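Local coordinates for protein interleukin-15 receptor alpha chain (Mus musculus, PDB 2PSM) that probably binds interleukin-15 through its extracellular sushi domain and so takes part in cytokine signalling, at residues C37-I51 with W64-S76. Sequence-based numbering, arbitrary orientation.
Sequences CNSGFKRKAGTSTLI and WTTPSLKCIRDPS
Lys-42 and Ile-72 form the hydrogen-bonded pair at the centre of a short antiparallel ladder. Lys-42 N donates to Ile-72 O at 2.6 Å, and Ile-72 N returns a bond to Lys-42 O. Lys-44 N to Lys-70 O extends the ladder one way, Asp-74 N to Gly-40 O the other. A turn at chi2 (-66°) lays CG and CE of Lys-42 along the Asp-74 carboxylate. Asp-74 OD2 is 3.4 Å from Lys-42 CE but 4.3 Å from Lys-42 NZ, too far for a salt bridge. Asp-74 OD1 accepts from Ser-76 N, closing an Asx turn, and also from Ser-76 OG, from the same face of the carboxylate. With an alanine here in place of Asp-74, both Ser-76 donors would probably lose their acceptor, and the Lys-42 ammonium its nearby negative charge. The Cys-37–Cys-71 disulfide joins the end of strand 32-37 to strand 71-73, as expected for the second cystine of a sushi domain. Farther along, Ser-68 OG accepts from Ser-48 N at 3.0 Å. One water bridges Ser-68 N to Ser-48 O and Leu-50 O. Ile-51 sets CD1 over one face of the Trp-64 indole and CG2 against Pro-67 CB (3.6 Å). Trp-64 NE1 is hydrogen-bonded to Pro-12 O. Outside the two segments, Arg-43 NH2 is salt-bridged to the chain of another protein.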
loop_
_atom_site.group_PDB
_atom_site.type_symbol
_atom_site.label_atom_id
_atom_site.label_comp_id
_atom_site.label_asym_id
_atom_site.label_seq_id
_atom_site.Cartn_x
_atom_site.Cartn_y
_atom_site.Cartn_z
ATOM N N CYS B 37 -7.004 13.815 2.092
ATOM C CA CYS B 37 -6.732 14.702 0.970
ATOM C C CYS B 37 -7.980 15.537 0.679
ATOM O O CYS B 37 -9.112 15.056 0.810
ATOM C CB CYS B 37 -6.323 13.911 -0.281
ATOM S SG CYS B 37 -4.695 13.070 -0.233
ATOM N N ASN B 38 -7.767 16.796 0.302
ATOM C CA ASN B 38 -8.865 17.708 0.005
ATOM C C ASN B 38 -9.665 17.234 -1.205
ATOM O O ASN B 38 -9.150 16.508 -2.057
ATOM C CB ASN B 38 -8.335 19.128 -0.270
ATOM C CG ASN B 38 -7.709 19.784 0.963
ATOM O OD1 ASN B 38 -7.954 19.376 2.099
ATOM N ND2 ASN B 38 -6.911 20.823 0.734
ATOM N N SER B 39 -10.925 17.653 -1.274
ATOM C CA SER B 39 -11.797 17.290 -2.386
ATOM C C SER B 39 -11.122 17.707 -3.689
ATOM O O SER B 39 -10.639 18.828 -3.815
ATOM C CB SER B 39 -13.151 17.995 -2.244
ATOM O OG SER B 39 -13.975 17.742 -3.368
ATOM N N GLY B 40 -11.092 16.795 -4.653
ATOM C CA GLY B 40 -10.456 17.070 -5.925
ATOM C C GLY B 40 -9.057 16.474 -5.977
ATOM O O GLY B 40 -8.449 16.420 -7.037
ATOM N N PHE B 41 -8.556 16.019 -4.830
ATOM C CA PHE B 41 -7.215 15.428 -4.733
ATOM C C PHE B 41 -7.270 13.969 -4.252
ATOM O O PHE B 41 -8.207 13.572 -3.562
ATOM C CB PHE B 41 -6.352 16.265 -3.770
ATOM C CG PHE B 41 -6.080 17.664 -4.263
ATOM C CD1 PHE B 41 -5.046 17.912 -5.151
ATOM C CD2 PHE B 41 -6.893 18.723 -3.871
ATOM C CE1 PHE B 41 -4.821 19.192 -5.653
ATOM C CE2 PHE B 41 -6.681 20.011 -4.366
ATOM C CZ PHE B 41 -5.641 20.247 -5.260
ATOM N N LYS B 42 -6.260 13.180 -4.613
ATOM C CA LYS B 42 -6.206 11.765 -4.228
ATOM C C LYS B 42 -4.868 11.378 -3.613
ATOM O O LYS B 42 -3.814 11.863 -4.033
ATOM C CB LYS B 42 -6.434 10.862 -5.450
ATOM C CG LYS B 42 -7.857 10.814 -5.981
ATOM C CD LYS B 42 -8.798 10.179 -4.984
ATOM C CE LYS B 42 -10.180 9.994 -5.584
ATOM N NZ LYS B 42 -11.182 9.627 -4.540
ATOM N N ARG B 43 -4.915 10.488 -2.623
ATOM C CA ARG B 43 -3.698 10.000 -1.978
ATOM C C ARG B 43 -2.912 9.291 -3.078
ATOM O O ARG B 43 -3.434 8.385 -3.739
ATOM C CB ARG B 43 -4.038 8.997 -0.869
ATOM C CG ARG B 43 -2.842 8.161 -0.401
ATOM C CD ARG B 43 -3.240 7.159 0.674
ATOM N NE ARG B 43 -4.071 6.079 0.136
ATOM C CZ ARG B 43 -3.609 5.054 -0.577
ATOM N NH1 ARG B 43 -2.316 4.945 -0.846
ATOM N NH2 ARG B 43 -4.447 4.136 -1.033
ATOM N N LYS B 44 -1.676 9.715 -3.297
ATOM C CA LYS B 44 -0.864 9.080 -4.321
ATOM C C LYS B 44 -0.575 7.639 -3.931
ATOM O O LYS B 44 -0.260 7.352 -2.774
ATOM C CB LYS B 44 0.460 9.817 -4.496
ATOM C CG LYS B 44 1.308 9.230 -5.607
ATOM C CD LYS B 44 2.601 9.990 -5.773
ATOM C CE LYS B 44 3.379 9.493 -6.979
ATOM N NZ LYS B 44 4.578 10.350 -7.189
ATOM N N ALA B 45 -0.675 6.741 -4.905
ATOM C CA ALA B 45 -0.418 5.324 -4.674
ATOM C C ALA B 45 0.988 5.168 -4.086
ATOM O O ALA B 45 1.932 5.804 -4.544
ATOM C CB ALA B 45 -0.533 4.553 -6.000
ATOM N N GLY B 46 1.131 4.337 -3.062
ATOM C CA GLY B 46 2.448 4.163 -2.468
ATOM C C GLY B 46 2.721 5.059 -1.274
ATOM O O GLY B 46 3.661 4.803 -0.514
ATOM N N THR B 47 1.923 6.116 -1.113
ATOM C CA THR B 47 2.083 7.029 0.014
ATOM C C THR B 47 0.997 6.735 1.051
ATOM O O THR B 47 -0.051 6.184 0.726
ATOM C CB THR B 47 2.027 8.540 -0.421
ATOM O OG1 THR B 47 0.720 8.875 -0.905
ATOM C CG2 THR B 47 3.055 8.810 -1.525
ATOM N N SER B 48 1.261 7.120 2.295
ATOM C CA SER B 48 0.372 6.858 3.417
ATOM C C SER B 48 -0.224 8.110 4.058
ATOM O O SER B 48 0.442 9.143 4.161
ATOM C CB SER B 48 1.161 6.052 4.467
ATOM O OG SER B 48 0.554 6.074 5.742
ATOM N N THR B 49 -1.481 8.014 4.482
ATOM C CA THR B 49 -2.152 9.135 5.148
ATOM C C THR B 49 -1.939 9.038 6.663
ATOM O O THR B 49 -2.391 9.895 7.420
ATOM C CB THR B 49 -3.680 9.106 4.925
ATOM O OG1 THR B 49 -4.202 7.837 5.349
ATOM C CG2 THR B 49 -4.025 9.347 3.468
ATOM N N LEU B 50 -1.240 7.997 7.094
ATOM C CA LEU B 50 -1.030 7.744 8.516
ATOM C C LEU B 50 0.154 8.357 9.254
ATOM O O LEU B 50 1.252 8.420 8.735
ATOM C CB LEU B 50 -0.958 6.228 8.759
ATOM C CG LEU B 50 -0.716 5.807 10.217
ATOM C CD1 LEU B 50 -2.031 5.908 10.996
ATOM C CD2 LEU B 50 -0.186 4.376 10.277
ATOM N N ILE B 51 -0.104 8.785 10.487
ATOM C CA ILE B 51 0.932 9.276 11.383
ATOM C C ILE B 51 0.565 8.680 12.732
ATOM O O ILE B 51 -0.613 8.566 13.067
ATOM C CB ILE B 51 0.995 10.810 11.505
ATOM C CG1 ILE B 51 -0.351 11.386 11.951
ATOM C CG2 ILE B 51 1.477 11.405 10.195
ATOM C CD1 ILE B 51 -0.288 12.894 12.174
ATOM N N TRP B 64 5.038 12.790 16.360
ATOM C CA TRP B 64 4.317 12.097 15.310
ATOM C C TRP B 64 5.329 11.506 14.342
ATOM O O TRP B 64 6.362 12.127 14.066
ATOM C CB TRP B 64 3.421 13.074 14.551
ATOM C CG TRP B 64 2.234 13.540 15.323
ATOM C CD1 TRP B 64 2.017 14.797 15.821
ATOM C CD2 TRP B 64 1.080 12.767 15.665
ATOM N NE1 TRP B 64 0.795 14.851 16.450
ATOM C CE2 TRP B 64 0.199 13.621 16.371
ATOM C CE3 TRP B 64 0.702 11.437 15.442
ATOM C CZ2 TRP B 64 -1.036 13.184 16.858
ATOM C CZ3 TRP B 64 -0.532 11.004 15.924
ATOM C CH2 TRP B 64 -1.385 11.875 16.625
ATOM N N THR B 65 5.054 10.304 13.842
ATOM C CA THR B 65 5.952 9.689 12.872
ATOM C C THR B 65 5.894 10.570 11.630
ATOM O O THR B 65 4.928 11.304 11.439
ATOM C CB THR B 65 5.505 8.267 12.502
ATOM O OG1 THR B 65 4.098 8.261 12.241
ATOM C CG2 THR B 65 5.816 7.305 13.629
ATOM N N THR B 66 6.920 10.505 10.790
ATOM C CA THR B 66 6.956 11.329 9.585
ATOM C C THR B 66 6.054 10.769 8.483
ATOM O O THR B 66 6.238 9.638 8.029
ATOM C CB THR B 66 8.386 11.440 9.050
ATOM O OG1 THR B 66 9.223 12.003 10.065
ATOM C CG2 THR B 66 8.427 12.336 7.824
ATOM N N PRO B 67 5.068 11.564 8.037
ATOM C CA PRO B 67 4.146 11.124 6.987
ATOM C C PRO B 67 4.795 11.058 5.604
ATOM O O PRO B 67 5.701 11.832 5.294
ATOM C CB PRO B 67 3.022 12.161 7.063
ATOM C CG PRO B 67 3.755 13.410 7.443
ATOM C CD PRO B 67 4.728 12.923 8.506
ATOM N N SER B 68 4.342 10.121 4.780
ATOM C CA SER B 68 4.883 9.990 3.434
ATOM C C SER B 68 3.821 10.436 2.447
ATOM O O SER B 68 4.033 10.402 1.236
ATOM C CB SER B 68 5.263 8.537 3.140
ATOM O OG SER B 68 4.109 7.718 3.074
ATOM N N LEU B 69 2.682 10.867 2.981
ATOM C CA LEU B 69 1.556 11.300 2.170
ATOM C C LEU B 69 1.850 12.318 1.081
ATOM O O LEU B 69 2.591 13.281 1.271
ATOM C CB LEU B 69 0.449 11.878 3.053
ATOM C CG LEU B 69 -0.759 12.397 2.258
ATOM C CD1 LEU B 69 -1.431 11.227 1.528
ATOM C CD2 LEU B 69 -1.742 13.090 3.199
ATOM N N LYS B 70 1.218 12.096 -0.059
ATOM C CA LYS B 70 1.327 12.979 -1.203
ATOM C C LYS B 70 -0.072 13.009 -1.810
ATOM O O LYS B 70 -0.601 11.972 -2.217
ATOM C CB LYS B 70 2.343 12.427 -2.198
ATOM C CG LYS B 70 2.292 13.034 -3.585
ATOM C CD LYS B 70 2.766 14.475 -3.620
ATOM C CE LYS B 70 2.857 14.969 -5.057
ATOM N NZ LYS B 70 3.411 16.351 -5.132
ATOM N N CYS B 71 -0.685 14.192 -1.830
ATOM C CA CYS B 71 -2.019 14.342 -2.394
ATOM C C CYS B 71 -1.922 14.970 -3.777
ATOM O O CYS B 71 -1.507 16.127 -3.917
ATOM C CB CYS B 71 -2.890 15.220 -1.500
ATOM S SG CYS B 71 -3.308 14.532 0.129
ATOM N N ILE B 72 -2.309 14.210 -4.797
ATOM C CA ILE B 72 -2.260 14.697 -6.166
ATOM C C ILE B 72 -3.657 14.919 -6.748
ATOM O O ILE B 72 -4.656 14.429 -6.216
ATOM C CB ILE B 72 -1.510 13.708 -7.084
ATOM C CG1 ILE B 72 -2.270 12.380 -7.150
ATOM C CG2 ILE B 72 -0.093 13.488 -6.561
ATOM C CD1 ILE B 72 -1.827 11.458 -8.286
ATOM N N ARG B 73 -3.710 15.655 -7.852
ATOM C CA ARG B 73 -4.967 15.940 -8.523
ATOM C C ARG B 73 -5.655 14.657 -8.952
ATOM O O ARG B 73 -5.056 13.813 -9.618
ATOM C CB ARG B 73 -4.722 16.815 -9.750
ATOM C CG ARG B 73 -4.228 18.210 -9.415
ATOM C CD ARG B 73 -4.107 19.069 -10.662
ATOM N NE ARG B 73 -3.732 20.440 -10.329
ATOM C CZ ARG B 73 -3.601 21.418 -11.220
ATOM N NH1 ARG B 73 -3.815 21.179 -12.508
ATOM N NH2 ARG B 73 -3.259 22.637 -10.822
ATOM N N ASP B 74 -6.914 14.515 -8.555
ATOM C CA ASP B 74 -7.713 13.350 -8.911
ATOM C C ASP B 74 -7.610 13.172 -10.429
ATOM O O ASP B 74 -8.020 14.048 -11.185
ATOM C CB ASP B 74 -9.170 13.590 -8.518
ATOM C CG ASP B 74 -10.040 12.372 -8.726
ATOM O OD1 ASP B 74 -9.750 11.580 -9.647
ATOM O OD2 ASP B 74 -11.021 12.214 -7.970
ATOM N N PRO B 75 -7.062 12.037 -10.892
ATOM C CA PRO B 75 -6.916 11.780 -12.328
ATOM C C PRO B 75 -8.253 11.732 -13.064
ATOM O O PRO B 75 -8.325 12.036 -14.254
ATOM C CB PRO B 75 -6.203 10.427 -12.370
ATOM C CG PRO B 75 -5.488 10.363 -11.052
ATOM C CD PRO B 75 -6.512 10.918 -10.109
ATOM N N SER B 76 -9.308 11.354 -12.345
ATOM C CA SER B 76 -10.636 11.247 -12.938
ATOM C C SER B 76 -11.300 12.596 -13.204
ATOM O O SER B 76 -12.444 12.649 -13.660
ATOM C CB SER B 76 -11.547 10.392 -12.049
ATOM O OG SER B 76 -11.881 11.059 -10.847
HETATM O O HOH W 1 4.512 5.155 2.113
HETATM O O HOH W 2 2.252 8.915 6.216
#